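Local coordinates for protein BA_2500 (Bacillus anthracis, PDB 4GUC) that is of unknown function but belongs to the DUF5065 family and folds into a small, mostly beta-strand domain of the E-set clan, at residues V42-G47 with A102-G107. Sequence-based numbering, arbitrary orientation.
Sequences VTIYTG and AVMKLG
M104, a selenomethionine whose selenium stands in the place of the methionine sulfur, reaches from strand 98-106 across to strand 39-45, where I44 and T46 receive its tip. From CB the chain leaves with CG anti to the backbone N (chi1 -176°) and stays extended through chi2, which carries the selenium toward strand 39-45. SE arrives between the two partners, 3.8 Å from CG2 of T46 and 4.0 Å from CD1 of I44. A bend at the last torsion (chi3 69°) then turns the methyl aside, and CE settles 3.9 Å from CG2 of I44, with the T46 methyl also beside it. I44 and M104 thus run past one another in opposite directions, both branches of the isoleucine engaged.

One step along, past the end of strand 39-45, L106 packs against T46. Its CD1 meets CB of T46 at 3.7 Å, whereas CD2 lies 3.4 Å from the carbonyl O of T46, a van der Waals contact with a polar atom. OG1 of T46 makes a weak hydrogen bond to the carbonyl O of N83, just before strand 84-90, the antiparallel partner of 39-45.

The two strands belong to different sheets, and these side chains bridge them, consistent with the beta-sandwich character of E-set domains. Y111 flanks M104 and L106, and L29 touches I44. With no hydrogen bond between the segments, cohesion here rests mainly on apolar side-chain surfaces, a contact of dispersion and close packing without the directional constraint of a hydrogen bond.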
ATOM      1  N   VAL A  42      -1.000   9.230  -5.419  1.00 14.88           N
ATOM      2  CA  VAL A  42      -2.400   9.281  -5.012  1.00 15.23           C
ATOM      3  C   VAL A  42      -2.709  10.377  -4.007  1.00 12.50           C
ATOM      4  O   VAL A  42      -1.871  10.719  -3.181  1.00 13.02           O
ATOM      5  CB  VAL A  42      -2.833   7.911  -4.404  1.00 15.29           C
ATOM      6  CG1 VAL A  42      -2.554   6.770  -5.430  1.00 17.68           C
ATOM      7  CG2 VAL A  42      -2.102   7.594  -3.120  1.00 16.60           C
ATOM      8  N   THR A  43      -3.933  10.902  -4.053  1.00 13.65           N
ATOM      9  CA  THR A  43      -4.413  11.933  -3.103  1.00 13.67           C
ATOM     10  C   THR A  43      -5.665  11.328  -2.458  1.00 14.18           C
ATOM     11  O   THR A  43      -6.592  10.928  -3.175  1.00 16.04           O
ATOM     12  CB  THR A  43      -4.695  13.289  -3.747  1.00 15.67           C
ATOM     13  OG1 THR A  43      -3.460  13.828  -4.229  1.00 19.47           O
ATOM     14  CG2 THR A  43      -5.290  14.274  -2.713  1.00 17.81           C
ATOM     15  N   ILE A  44      -5.729  11.333  -1.131  1.00 12.75           N
ATOM     16  CA  ILE A  44      -6.798  10.691  -0.378  1.00 11.44           C
ATOM     17  C   ILE A  44      -7.302  11.537   0.769  1.00 12.18           C
ATOM     18  O   ILE A  44      -6.490  12.161   1.483  1.00 11.86           O
ATOM     19  CB  ILE A  44      -6.181   9.396   0.280  1.00 13.83           C
ATOM     20  CG1 ILE A  44      -5.466   8.530  -0.772  1.00 17.03           C
ATOM     21  CG2 ILE A  44      -7.251   8.608   0.988  1.00 14.88           C
ATOM     22  CD1 ILE A  44      -4.742   7.309  -0.230  1.00 18.51           C
ATOM     23  N   TYR A  45      -8.616  11.600   0.970  1.00 11.29           N
ATOM     24  CA  TYR A  45      -9.169  12.310   2.117  1.00 10.66           C
ATOM     25  C   TYR A  45      -8.805  11.535   3.391  1.00 11.06           C
ATOM     26  O   TYR A  45      -9.125  10.336   3.490  1.00 14.13           O
ATOM     27  CB  TYR A  45     -10.688  12.446   2.027  1.00 12.20           C
ATOM     28  CG  TYR A  45     -11.323  12.950   3.314  1.00 11.57           C
ATOM     29  CD1 TYR A  45     -11.129  14.270   3.746  1.00 10.69           C
ATOM     30  CD2 TYR A  45     -12.160  12.128   4.092  1.00 14.56           C
ATOM     31  CE1 TYR A  45     -11.685  14.744   4.872  1.00 10.83           C
ATOM     32  CE2 TYR A  45     -12.739  12.614   5.238  1.00 15.25           C
ATOM     33  CZ  TYR A  45     -12.518  13.936   5.628  1.00 12.70           C
ATOM     34  OH  TYR A  45     -13.125  14.430   6.785  1.00 16.41           O
ATOM     35  N   THR A  46      -8.199  12.182   4.379  1.00 10.71           N
ATOM     36  CA  THR A  46      -7.785  11.505   5.613  1.00 12.25           C
ATOM     37  C   THR A  46      -8.390  12.046   6.906  1.00 13.52           C
ATOM     38  O   THR A  46      -8.054  11.629   8.008  1.00 13.68           O
ATOM     39  CB  THR A  46      -6.282  11.428   5.670  1.00 11.10           C
ATOM     40  OG1 THR A  46      -5.699  12.715   5.474  1.00 12.12           O
ATOM     41  CG2 THR A  46      -5.720  10.505   4.558  1.00 14.85           C
ATOM     42  N   GLY A  47      -9.302  12.995   6.796  1.00 12.95           N
ATOM     43  CA  GLY A  47     -10.000  13.481   7.963  1.00 12.00           C
ATOM     44  C   GLY A  47      -9.325  14.543   8.796  1.00 12.15           C
ATOM     45  O   GLY A  47      -8.252  15.005   8.477  1.00 11.43           O
ATOM     46  N   ALA A 102      -1.196  -1.632  -2.077  1.00  9.90           N
ATOM     47  CA  ALA A 102      -0.986  -0.405  -1.323  1.00 10.90           C
ATOM     48  C   ALA A 102      -1.989  -0.394  -0.173  1.00 10.39           C
ATOM     49  O   ALA A 102      -3.198  -0.603  -0.372  1.00 10.94           O
ATOM     50  CB  ALA A 102      -1.145   0.844  -2.193  1.00 11.25           C
ATOM     51  N   VAL A 103      -1.479  -0.137   1.031  1.00  9.97           N
ATOM     52  CA  VAL A 103      -2.274  -0.112   2.244  1.00  9.04           C
ATOM     53  C   VAL A 103      -2.054   1.196   2.981  1.00 10.76           C
ATOM     54  O   VAL A 103      -0.915   1.654   3.082  1.00 10.73           O
ATOM     55  CB  VAL A 103      -1.862  -1.288   3.196  1.00 10.09           C
ATOM     56  CG1 VAL A 103      -2.631  -1.284   4.502  1.00 11.20           C
ATOM     57  CG2 VAL A 103      -2.025  -2.629   2.468  1.00 10.25           C
HETATM   58  N   MSE A 104      -3.128   1.804   3.485  1.00  9.22           N
HETATM   59  CA  MSE A 104      -3.048   3.007   4.272  1.00  9.53           C
HETATM   60  C   MSE A 104      -3.505   2.761   5.691  1.00 10.21           C
HETATM   61  O   MSE A 104      -4.556   2.122   5.911  1.00 10.87           O
HETATM   62  CB  MSE A 104      -3.885   4.140   3.678  1.00 10.61           C
HETATM   63  CG  MSE A 104      -3.731   5.478   4.445  1.00  9.81           C
HETATM   64 SE   MSE A 104      -4.655   6.999   3.745  1.00 14.19          SE
HETATM   65  CE  MSE A 104      -6.441   6.444   4.129  1.00 13.72           C
ATOM     66  N   LYS A 105      -2.702   3.199   6.657  1.00 10.18           N
ATOM     67  CA  LYS A 105      -3.064   3.138   8.067  1.00  9.88           C
ATOM     68  C   LYS A 105      -3.479   4.579   8.422  1.00 10.44           C
ATOM     69  O   LYS A 105      -2.734   5.539   8.152  1.00 12.85           O
ATOM     70  CB  LYS A 105      -1.922   2.695   8.940  1.00 10.42           C
ATOM     71  CG  LYS A 105      -2.311   2.640  10.460  1.00 13.01           C
ATOM     72  CD  LYS A 105      -1.180   2.122  11.272  1.00 12.74           C
ATOM     73  CE  LYS A 105      -1.485   2.040  12.761  1.00 19.15           C
ATOM     74  NZ  LYS A 105      -1.692   3.380  13.384  1.00 19.62           N
ATOM     75  N   LEU A 106      -4.654   4.731   9.035  1.00 11.29           N
ATOM     76  CA  LEU A 106      -5.166   6.061   9.425  1.00 11.48           C
ATOM     77  C   LEU A 106      -5.748   5.834  10.798  1.00 13.15           C
ATOM     78  O   LEU A 106      -6.829   5.267  10.952  1.00 12.63           O
ATOM     79  CB  LEU A 106      -6.216   6.553   8.456  1.00 12.05           C
ATOM     80  CG  LEU A 106      -6.721   7.968   8.642  1.00 12.38           C
ATOM     81  CD1 LEU A 106      -5.598   8.988   8.402  1.00 12.75           C
ATOM     82  CD2 LEU A 106      -7.912   8.224   7.710  1.00 14.97           C
ATOM     83  N   GLY A 107      -5.029   6.267  11.816  1.00 14.13           N
ATOM     84  CA  GLY A 107      -5.494   5.985  13.185  1.00 14.66           C
ATOM     85  C   GLY A 107      -5.449   4.476  13.394  1.00 14.34           C
ATOM     86  O   GLY A 107      -4.486   3.824  13.027  1.00 16.55           O
TER